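Local structure of histone acetyltransferase HPA2 and related acetyltransferases (2QEC) at residues L21-A26 against T133-R138; A77-P82 against W126-V131; D156-L161 against A194-P199. The protein probably transfers an acyl group from a coenzyme A thioester to an acceptor, as expected of a GCN5-related N-acetyltransferase. The protein carries 1 engineered substitution. One frame throughout, in Å; residues are numbered along the deposited sequence.

Interaction 1: L21-A26 against T133-R138. With EDO (1,2-ethanediol), chain G.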
loop_
_atom_site.group_PDB
_atom_site.type_symbol
_atom_site.label_atom_id
_atom_site.label_comp_id
_atom_site.label_asym_id
_atom_site.label_seq_id
_atom_site.Cartn_x
_atom_site.Cartn_y
_atom_site.Cartn_z
ATOM N N LEU A 21 -2.647 0.011 -28.908
ATOM C CA LEU A 21 -2.353 -0.979 -27.876
ATOM C C LEU A 21 -1.612 -2.206 -28.426
ATOM O O LEU A 21 -0.656 -2.692 -27.836
ATOM C CB LEU A 21 -3.658 -1.392 -27.196
ATOM C CG LEU A 21 -4.300 -0.306 -26.327
ATOM C CD1 LEU A 21 -5.794 -0.584 -26.054
ATOM C CD2 LEU A 21 -3.542 -0.128 -25.079
ATOM N N VAL A 22 -2.094 -2.719 -29.546
ATOM C CA VAL A 22 -1.509 -3.897 -30.171
ATOM C C VAL A 22 -0.068 -3.609 -30.609
ATOM O O VAL A 22 0.822 -4.428 -30.385
ATOM C CB VAL A 22 -2.361 -4.362 -31.369
ATOM C CG1 VAL A 22 -1.633 -5.444 -32.165
ATOM C CG2 VAL A 22 -3.730 -4.864 -30.888
ATOM N N GLU A 23 0.157 -2.466 -31.255
ATOM C CA GLU A 23 1.489 -2.108 -31.716
ATOM C C GLU A 23 2.384 -1.990 -30.517
ATOM O O GLU A 23 3.487 -2.489 -30.532
ATOM C CB GLU A 23 1.478 -0.804 -32.513
ATOM C CG GLU A 23 2.836 -0.439 -33.095
ATOM C CD GLU A 23 2.916 0.998 -33.538
ATOM O OE1 GLU A 23 3.048 1.866 -32.660
ATOM O OE2 GLU A 23 2.877 1.264 -34.756
ATOM N N ALA A 24 1.907 -1.362 -29.451
ATOM C CA ALA A 24 2.745 -1.163 -28.298
ATOM C C ALA A 24 3.078 -2.517 -27.633
ATOM O O ALA A 24 4.193 -2.744 -27.196
ATOM C CB ALA A 24 2.080 -0.222 -27.307
ATOM N N PHE A 25 2.116 -3.426 -27.568
ATOM C CA PHE A 25 2.265 -4.581 -26.678
ATOM C C PHE A 25 2.435 -5.916 -27.409
ATOM O O PHE A 25 2.452 -6.949 -26.770
ATOM C CB PHE A 25 1.110 -4.606 -25.683
ATOM C CG PHE A 25 1.102 -3.418 -24.746
ATOM C CD1 PHE A 25 2.229 -3.109 -23.980
ATOM C CD2 PHE A 25 -0.005 -2.596 -24.647
ATOM C CE1 PHE A 25 2.240 -2.004 -23.154
ATOM C CE2 PHE A 25 0.005 -1.491 -23.825
ATOM C CZ PHE A 25 1.113 -1.188 -23.077
ATOM N N ALA A 26 2.575 -5.884 -28.734
ATOM C CA ALA A 26 2.646 -7.086 -29.533
ATOM C C ALA A 26 3.758 -8.022 -29.079
ATOM O O ALA A 26 3.639 -9.237 -29.230
ATOM C CB ALA A 26 2.833 -6.740 -31.007
ATOM N N THR A 133 2.155 4.148 -26.254
ATOM C CA THR A 133 2.604 5.192 -27.179
ATOM C C THR A 133 2.838 4.547 -28.522
ATOM O O THR A 133 3.451 3.479 -28.587
ATOM C CB THR A 133 3.962 5.789 -26.703
ATOM O OG1 THR A 133 3.757 6.439 -25.441
ATOM C CG2 THR A 133 4.545 6.804 -27.677
ATOM N N SER A 134 2.416 5.201 -29.600
ATOM C CA SER A 134 2.735 4.713 -30.945
ATOM C C SER A 134 4.248 4.727 -31.186
ATOM O O SER A 134 4.955 5.603 -30.689
ATOM C CB SER A 134 2.069 5.556 -32.057
ATOM O OG SER A 134 0.693 5.518 -31.897
ATOM N N SER A 135 4.731 3.775 -31.979
ATOM C CA SER A 135 6.159 3.668 -32.270
ATOM C C SER A 135 6.642 4.950 -32.927
ATOM O O SER A 135 7.687 5.517 -32.553
ATOM C CB SER A 135 6.434 2.480 -33.214
ATOM O OG SER A 135 5.821 1.295 -32.711
ATOM N N SER A 136 5.859 5.392 -33.907
ATOM C CA SER A 136 6.096 6.640 -34.599
ATOM C C SER A 136 6.218 7.861 -33.681
ATOM O O SER A 136 6.819 8.843 -34.074
ATOM C CB SER A 136 4.982 6.885 -35.630
ATOM O OG SER A 136 3.766 7.213 -34.979
ATOM N N ALA A 137 5.672 7.805 -32.467
ATOM C CA ALA A 137 5.627 8.979 -31.597
ATOM C C ALA A 137 6.507 8.799 -30.372
ATOM O O ALA A 137 6.347 9.520 -29.404
ATOM C CB ALA A 137 4.182 9.271 -31.176
ATOM N N ARG A 138 7.441 7.845 -30.415
ATOM C CA ARG A 138 8.386 7.623 -29.291
ATOM C C ARG A 138 9.227 8.892 -29.079
ATOM O O ARG A 138 9.535 9.599 -30.022
ATOM C CB ARG A 138 9.282 6.412 -29.608
ATOM C CG ARG A 138 10.201 5.990 -28.475
ATOM C CD ARG A 138 11.288 4.984 -28.877
ATOM N NE ARG A 138 11.802 5.192 -30.233
ATOM C CZ ARG A 138 12.646 6.160 -30.603
ATOM N NH1 ARG A 138 13.093 7.065 -29.726
ATOM N NH2 ARG A 138 13.035 6.232 -31.874
HETATM C C1 EDO G . 4.872 5.936 -21.222
HETATM O O1 EDO G . 5.093 5.896 -19.793
HETATM C C2 EDO G . 4.792 4.553 -21.891
HETATM O O2 EDO G . 4.227 4.618 -23.225
HETATM O O HOH W 1 3.623 3.816 -35.023
#

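Interaction 2: A77-P82 against W126-V131. With EDO (1,2-ethanediol), chain D.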
loop_
_atom_site.group_PDB
_atom_site.type_symbol
_atom_site.label_atom_id
_atom_site.label_comp_id
_atom_site.label_asym_id
_atom_site.label_seq_id
_atom_site.Cartn_x
_atom_site.Cartn_y
_atom_site.Cartn_z
ATOM N N ALA A 77 -4.214 5.769 -22.669
ATOM C CA ALA A 77 -4.157 5.281 -21.292
ATOM C C ALA A 77 -5.532 4.742 -20.826
ATOM O O ALA A 77 -6.601 5.348 -21.080
ATOM C CB ALA A 77 -3.635 6.355 -20.369
ATOM N N LEU A 78 -5.495 3.618 -20.094
ATOM C CA LEU A 78 -6.700 2.953 -19.567
ATOM C C LEU A 78 -6.616 2.982 -18.062
ATOM O O LEU A 78 -5.630 2.539 -17.517
ATOM C CB LEU A 78 -6.787 1.514 -20.052
ATOM C CG LEU A 78 -6.787 1.363 -21.614
ATOM C CD1 LEU A 78 -6.827 -0.113 -21.979
ATOM C CD2 LEU A 78 -7.984 1.965 -22.241
ATOM N N TRP A 79 -7.645 3.566 -17.458
ATOM C CA TRP A 79 -7.762 3.774 -16.023
ATOM C C TRP A 79 -9.060 3.152 -15.479
ATOM O O TRP A 79 -10.139 3.246 -16.114
ATOM C CB TRP A 79 -7.808 5.269 -15.777
ATOM C CG TRP A 79 -6.588 6.085 -16.144
ATOM C CD1 TRP A 79 -6.265 6.590 -17.382
ATOM C CD2 TRP A 79 -5.605 6.576 -15.243
ATOM N NE1 TRP A 79 -5.131 7.335 -17.296
ATOM C CE2 TRP A 79 -4.711 7.356 -15.988
ATOM C CE3 TRP A 79 -5.405 6.445 -13.866
ATOM C CZ2 TRP A 79 -3.601 7.955 -15.417
ATOM C CZ3 TRP A 79 -4.318 7.063 -13.286
ATOM C CH2 TRP A 79 -3.434 7.826 -14.067
ATOM N N ASP A 80 -8.970 2.531 -14.305
ATOM C CA ASP A 80 -10.116 2.144 -13.512
ATOM C C ASP A 80 -10.266 3.155 -12.390
ATOM O O ASP A 80 -9.291 3.607 -11.787
ATOM C CB ASP A 80 -9.947 0.755 -12.864
ATOM C CG ASP A 80 -9.936 -0.360 -13.880
ATOM O OD1 ASP A 80 -11.003 -0.678 -14.427
ATOM O OD2 ASP A 80 -8.857 -0.927 -14.142
ATOM N N ARG A 81 -11.524 3.481 -12.108
ATOM C CA ARG A 81 -11.889 4.480 -11.131
ATOM C C ARG A 81 -11.996 3.833 -9.770
ATOM O O ARG A 81 -12.144 2.606 -9.672
ATOM C CB ARG A 81 -13.237 5.132 -11.547
ATOM C CG ARG A 81 -13.186 5.718 -12.952
ATOM C CD ARG A 81 -14.582 6.120 -13.492
ATOM N NE ARG A 81 -15.136 7.171 -12.650
ATOM C CZ ARG A 81 -14.957 8.483 -12.826
ATOM N NH1 ARG A 81 -14.250 8.966 -13.851
ATOM N NH2 ARG A 81 -15.509 9.323 -11.953
ATOM N N PRO A 82 -11.895 4.631 -8.709
ATOM C CA PRO A 82 -12.099 4.015 -7.412
ATOM C C PRO A 82 -13.476 3.345 -7.194
ATOM O O PRO A 82 -14.497 3.819 -7.696
ATOM C CB PRO A 82 -11.901 5.176 -6.407
ATOM C CG PRO A 82 -11.238 6.218 -7.103
ATOM C CD PRO A 82 -11.579 6.067 -8.592
ATOM N N TRP A 126 -7.516 4.918 -7.831
ATOM C CA TRP A 126 -7.475 4.779 -9.291
ATOM C C TRP A 126 -6.437 3.722 -9.679
ATOM O O TRP A 126 -5.481 3.524 -8.972
ATOM C CB TRP A 126 -7.069 6.088 -9.955
ATOM C CG TRP A 126 -8.074 7.177 -9.813
ATOM C CD1 TRP A 126 -8.347 7.924 -8.689
ATOM C CD2 TRP A 126 -8.984 7.590 -10.800
ATOM N NE1 TRP A 126 -9.369 8.808 -8.950
ATOM C CE2 TRP A 126 -9.754 8.634 -10.258
ATOM C CE3 TRP A 126 -9.187 7.216 -12.165
ATOM C CZ2 TRP A 126 -10.726 9.292 -11.001
ATOM C CZ3 TRP A 126 -10.155 7.861 -12.874
ATOM C CH2 TRP A 126 -10.902 8.895 -12.303
ATOM N N TYR A 127 -6.641 3.032 -10.798
ATOM C CA TYR A 127 -5.643 2.087 -11.308
ATOM C C TYR A 127 -5.296 2.492 -12.709
ATOM O O TYR A 127 -6.177 2.528 -13.512
ATOM C CB TYR A 127 -6.229 0.675 -11.339
ATOM C CG TYR A 127 -5.414 -0.441 -11.984
ATOM C CD1 TYR A 127 -4.036 -0.517 -11.843
ATOM C CD2 TYR A 127 -6.046 -1.437 -12.736
ATOM C CE1 TYR A 127 -3.314 -1.519 -12.417
ATOM C CE2 TYR A 127 -5.329 -2.446 -13.300
ATOM C CZ TYR A 127 -3.971 -2.497 -13.126
ATOM O OH TYR A 127 -3.246 -3.496 -13.709
ATOM N N LEU A 128 -4.020 2.742 -12.963
ATOM C CA LEU A 128 -3.503 2.907 -14.309
ATOM C C LEU A 128 -3.104 1.548 -14.827
ATOM O O LEU A 128 -2.064 1.015 -14.415
ATOM C CB LEU A 128 -2.317 3.862 -14.305
ATOM C CG LEU A 128 -1.668 4.013 -15.688
ATOM C CD1 LEU A 128 -2.704 4.435 -16.723
ATOM C CD2 LEU A 128 -0.513 4.977 -15.581
ATOM N N TYR A 129 -3.941 1.002 -15.715
ATOM C CA TYR A 129 -3.821 -0.353 -16.256
ATOM C C TYR A 129 -2.749 -0.391 -17.301
ATOM O O TYR A 129 -1.813 -1.224 -17.252
ATOM C CB TYR A 129 -5.166 -0.867 -16.786
ATOM C CG TYR A 129 -5.111 -2.068 -17.719
ATOM C CD1 TYR A 129 -4.455 -3.251 -17.361
ATOM C CD2 TYR A 129 -5.706 -2.033 -18.963
ATOM C CE1 TYR A 129 -4.408 -4.359 -18.258
ATOM C CE2 TYR A 129 -5.654 -3.117 -19.818
ATOM C CZ TYR A 129 -4.992 -4.274 -19.450
ATOM O OH TYR A 129 -4.971 -5.346 -20.332
ATOM N N THR A 130 -2.848 0.513 -18.272
ATOM C CA THR A 130 -1.894 0.521 -19.319
ATOM C C THR A 130 -1.752 1.931 -19.907
ATOM O O THR A 130 -2.725 2.717 -19.943
ATOM C CB THR A 130 -2.282 -0.549 -20.366
ATOM O OG1 THR A 130 -1.143 -0.891 -21.144
ATOM C CG2 THR A 130 -3.414 -0.080 -21.236
ATOM N N VAL A 131 -0.530 2.228 -20.339
ATOM C CA VAL A 131 -0.209 3.433 -21.106
ATOM C C VAL A 131 0.619 3.012 -22.291
ATOM O O VAL A 131 1.618 2.311 -22.163
ATOM C CB VAL A 131 0.451 4.547 -20.193
ATOM C CG1 VAL A 131 1.638 4.019 -19.456
ATOM C CG2 VAL A 131 0.879 5.772 -21.022
HETATM C C1 EDO D . 1.911 1.759 -16.521
HETATM O O1 EDO D . 2.336 0.897 -15.466
HETATM C C2 EDO D . 0.907 1.036 -17.419
HETATM O O2 EDO D . 1.478 0.659 -18.699
#

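Interaction 3: D156-L161 against A194-P199. With EDO (1,2-ethanediol), chain F; EDO (1,2-ethanediol), chain J.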
loop_
_atom_site.group_PDB
_atom_site.type_symbol
_atom_site.label_atom_id
_atom_site.label_comp_id
_atom_site.label_asym_id
_atom_site.label_seq_id
_atom_site.Cartn_x
_atom_site.Cartn_y
_atom_site.Cartn_z
ATOM N N ASP A 156 -7.033 14.528 -5.289
ATOM C CA ASP A 156 -6.771 14.079 -3.907
ATOM C C ASP A 156 -6.794 12.594 -3.673
ATOM O O ASP A 156 -6.503 12.151 -2.540
ATOM C CB ASP A 156 -7.836 14.664 -2.953
ATOM C CG ASP A 156 -7.527 16.045 -2.549
ATOM O OD1 ASP A 156 -6.479 16.541 -3.053
ATOM O OD2 ASP A 156 -8.312 16.630 -1.743
ATOM N N GLU A 157 -7.211 11.833 -4.679
ATOM C CA GLU A 157 -7.374 10.423 -4.523
ATOM C C GLU A 157 -6.055 9.695 -4.850
ATOM O O GLU A 157 -5.168 10.223 -5.538
ATOM C CB GLU A 157 -8.561 9.948 -5.382
ATOM C CG GLU A 157 -9.899 10.620 -4.953
ATOM C CD GLU A 157 -11.055 10.467 -5.933
ATOM O OE1 GLU A 157 -10.857 10.287 -7.160
ATOM O OE2 GLU A 157 -12.214 10.604 -5.472
ATOM N N ALA A 158 -5.992 8.456 -4.407
ATOM C CA ALA A 158 -4.859 7.550 -4.588
ATOM C C ALA A 158 -4.832 6.904 -5.984
ATOM O O ALA A 158 -5.853 6.740 -6.632
ATOM C CB ALA A 158 -4.914 6.485 -3.529
ATOM N N ILE A 159 -3.635 6.524 -6.408
ATOM C CA ILE A 159 -3.423 5.809 -7.646
ATOM C C ILE A 159 -2.478 4.608 -7.382
ATOM O O ILE A 159 -1.446 4.762 -6.751
ATOM C CB ILE A 159 -2.782 6.708 -8.692
ATOM C CG1 ILE A 159 -3.520 8.051 -8.782
ATOM C CG2 ILE A 159 -2.786 5.986 -10.066
ATOM C CD1 ILE A 159 -2.946 9.029 -9.868
ATOM N N TYR A 160 -2.853 3.440 -7.913
ATOM C CA TYR A 160 -2.010 2.231 -7.998
ATOM C C TYR A 160 -1.570 1.971 -9.454
ATOM O O TYR A 160 -2.329 2.204 -10.376
ATOM C CB TYR A 160 -2.825 1.029 -7.446
ATOM C CG TYR A 160 -2.146 -0.330 -7.504
ATOM C CD1 TYR A 160 -1.243 -0.712 -6.559
ATOM C CD2 TYR A 160 -2.386 -1.206 -8.567
ATOM C CE1 TYR A 160 -0.594 -1.968 -6.623
ATOM C CE2 TYR A 160 -1.741 -2.445 -8.653
ATOM C CZ TYR A 160 -0.853 -2.823 -7.635
ATOM O OH TYR A 160 -0.203 -4.043 -7.677
ATOM N N LEU A 161 -0.328 1.535 -9.641
ATOM C CA LEU A 161 0.146 1.010 -10.876
ATOM C C LEU A 161 1.237 -0.033 -10.611
ATOM O O LEU A 161 1.721 -0.210 -9.500
ATOM C CB LEU A 161 0.659 2.136 -11.808
ATOM C CG LEU A 161 1.792 3.043 -11.293
ATOM C CD1 LEU A 161 3.164 2.357 -11.375
ATOM C CD2 LEU A 161 1.830 4.306 -12.083
ATOM N N ALA A 194 5.056 -2.728 -7.928
ATOM C CA ALA A 194 3.814 -2.080 -7.523
ATOM C C ALA A 194 4.161 -0.757 -6.895
ATOM O O ALA A 194 5.068 -0.690 -6.047
ATOM C CB ALA A 194 3.102 -2.957 -6.461
HETATM N N MSE A 195 3.395 0.281 -7.225
HETATM C CA MSE A 195 3.610 1.616 -6.670
HETATM C C MSE A 195 2.278 2.278 -6.319
HETATM O O MSE A 195 1.243 1.897 -6.824
HETATM C CB MSE A 195 4.358 2.495 -7.684
HETATM C CG MSE A 195 5.618 1.847 -8.221
HETATM SE SE MSE A 195 6.736 3.011 -9.235
HETATM C CE MSE A 195 7.519 3.622 -7.771
ATOM N N TRP A 196 2.357 3.288 -5.446
ATOM C CA TRP A 196 1.220 3.970 -4.888
ATOM C C TRP A 196 1.466 5.459 -4.874
ATOM O O TRP A 196 2.411 5.917 -4.201
ATOM C CB TRP A 196 1.092 3.504 -3.436
ATOM C CG TRP A 196 -0.098 3.957 -2.624
ATOM C CD1 TRP A 196 -0.083 4.806 -1.564
ATOM C CD2 TRP A 196 -1.444 3.504 -2.755
ATOM N NE1 TRP A 196 -1.343 4.926 -1.034
ATOM C CE2 TRP A 196 -2.201 4.139 -1.747
ATOM C CE3 TRP A 196 -2.090 2.626 -3.631
ATOM C CZ2 TRP A 196 -3.565 3.917 -1.589
ATOM C CZ3 TRP A 196 -3.455 2.412 -3.480
ATOM C CH2 TRP A 196 -4.175 3.044 -2.466
ATOM N N LYS A 197 0.577 6.219 -5.500
ATOM C CA LYS A 197 0.513 7.667 -5.254
ATOM C C LYS A 197 -0.536 7.912 -4.173
ATOM O O LYS A 197 -1.717 7.622 -4.363
ATOM C CB LYS A 197 0.207 8.450 -6.525
ATOM C CG LYS A 197 0.114 9.939 -6.276
ATOM C CD LYS A 197 0.276 10.751 -7.511
ATOM C CE LYS A 197 0.326 12.253 -7.224
ATOM N NZ LYS A 197 -0.735 12.775 -6.283
ATOM N N PRO A 198 -0.095 8.402 -2.991
ATOM C CA PRO A 198 -1.014 8.422 -1.877
ATOM C C PRO A 198 -2.125 9.448 -1.999
ATOM O O PRO A 198 -1.983 10.419 -2.753
ATOM C CB PRO A 198 -0.135 8.717 -0.665
ATOM C CG PRO A 198 1.126 9.276 -1.195
ATOM C CD PRO A 198 1.242 8.930 -2.665
ATOM N N PRO A 199 -3.208 9.235 -1.252
ATOM C CA PRO A 199 -4.250 10.234 -1.195
ATOM C C PRO A 199 -3.760 11.395 -0.350
ATOM O O PRO A 199 -2.745 11.277 0.326
ATOM C CB PRO A 199 -5.410 9.482 -0.561
ATOM C CG PRO A 199 -4.757 8.501 0.350
ATOM C CD PRO A 199 -3.526 8.066 -0.421
HETATM C C1 EDO F . -3.723 11.558 -7.328
HETATM O O1 EDO F . -2.502 11.206 -6.688
HETATM C C2 EDO F . -3.608 12.673 -8.365
HETATM O O2 EDO F . -2.807 13.781 -7.971
HETATM C C1 EDO J . -10.698 13.829 -6.431
HETATM O O1 EDO J . -10.861 13.811 -7.851
HETATM C C2 EDO J . -10.661 15.231 -5.882
HETATM O O2 EDO J . -9.324 15.756 -5.789
#

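Interaction 1: L21-A26 against T133-R138
The carboxylate of E23 meets S135 through a single oxygen, OE1, which receives two donors of the same residue. The backbone bond is the firmer: S135 N lies 2.6 Å from E23 OE1 with an N-H...O angle of 165°, arriving on the syn side of the carboxylate but 33° out of its plane. S135 OG adds a weak hydrogen bond to the same E23 OE1 at 2.8 Å. That second bond is possible because OG stands beside its own backbone N (chi1 -51°), bringing both donors to one acceptor. From its helix E23 reaches across as an extended chain, its OE1 passing 3.3 Å from S134 CA. The other carboxylate oxygen is used too: a water donates to E23 OE2 at 2.7 Å and accepts from S136 N at 3.0 Å. The group thus spans two successive N-H groups at the start of a short 3-10 turn. Contact elsewhere is slight, A24 CB approaching T133 O at 4.1 Å, and the two segments bury only 158 Å² between them, as suits a surface contact. The turn joins strand 126-133 to helix 142-154, and R138 begins the R-x-x-G-x-G sequence that in GNAT proteins forms the pyrophosphate-binding loop for acetyl-CoA. E23 therefore ties helix 14-25 to the approach of what is probably the cofactor loop, as in relatives.

Interaction 2: A77-P82 against W126-V131
L78 faces both Y129 and T130, a classic beta bulge in an antiparallel pair of strands, in the position where GNAT folds commonly interrupt their central strand. The backbone shows it directly: L78 N donates to T130 O and L78 O accepts from Y129 N, each at 2.9 Å, while Y129 takes a helix-like psi of -52°. Beyond the bulge the pairing shifts by one residue, and D80 and Y127 exchange two further bonds. Packing is tightest along the buried part. L78 CD1 presses on T130 CG2 at 3.5 Å, closer than usual for two carbons, the two side chains running side by side. On the reverse face L128 CD1 sits above the five-membered ring of W79, 3.8 Å from its centroid and 18° off the normal; R153 of helix 142-154 makes a cation-pi contact with the same indole. Toward P82 the contact becomes more exposed. P82 CD lies 3.5 Å from the centroid of the W126 five-membered ring, and R81 CA rests over the six-membered ring on the same face. The R81 side chain runs on alongside the W126 indole, R81 CG 3.7 Å from W126 CZ3 and W126 CH2 lying over one face of the guanidinium, while R81 NH1 bonds N62 OD1. The D80 carboxylate is nearly coplanar with the Y127 ring, OD2 meeting the ring edge 3.2 Å from Y127 CD2; D80 OD2 also bonds Y57 OH. Downstream of the bulge, backbone groups of this strand probably face the acetyl-CoA cleft, as in relatives. Here ethanediol takes a place beside them, its O2 weakly accepting from V131 N at 3.0 Å.

Interaction 3: D156-L161 against A194-P199
W196 offers one face of its indole to A158 at the end of an antiparallel strand pair. Its CB leaves the sheet on the face it shares with Y160, and CG, anti to the backbone N (chi1 -174°), is set beside the carbonyl carbon. Along the six-membered ring, CE3 comes first, 3.8 Å from I159 O, with Y160 CB near the ring plane at 4.2 Å from the same W196 CE3. Farther out, A158 CB lies over W196 CZ2 and CH2, 3.5 Å from CZ2 and 3.4 Å above the ring plane, offset toward the rim: a CH-pi contact. At the polar end, W196 NE1 donates to P179 O of the second subunit. The backbone keeps this geometry in register, with I159 and K197 joined by K197 N to I159 O at 2.8 Å and I159 N to K197 O at 3.0 Å, and L161 paired likewise with M195, a selenomethionine. Strand 192-197 lies between strands 159-163 and 178-183, A194 making a backbone bond with L180 of the latter; helices 142-154 and 166-174 pack on the I159, L161 and M195 face, while W196, on the other face, meets P121 and the neighbouring subunit.

How the interactions relate
From the N terminus, helix 14-25 supplies the first half of interaction 1, whose partner comes only at 133-138. Within that long loop the chain forms strand 73-80 and returns as strand 126-133, so interaction 2 opens and closes inside interaction 1. Interaction 3 follows in series, closing a loop from 156-161 to 194-199. Interactions 1 and 2 touch where L21 and F25 pack on T130. Interactions 2 and 3 meet between neighbouring strands, W126 N lying 2.7 Å from A158 O, a probable hydrogen bond. Interactions 1 and 3, with centres about 25 Å apart, do not touch: strand 126-133 links the helix 14-25 side to the C-terminal strands.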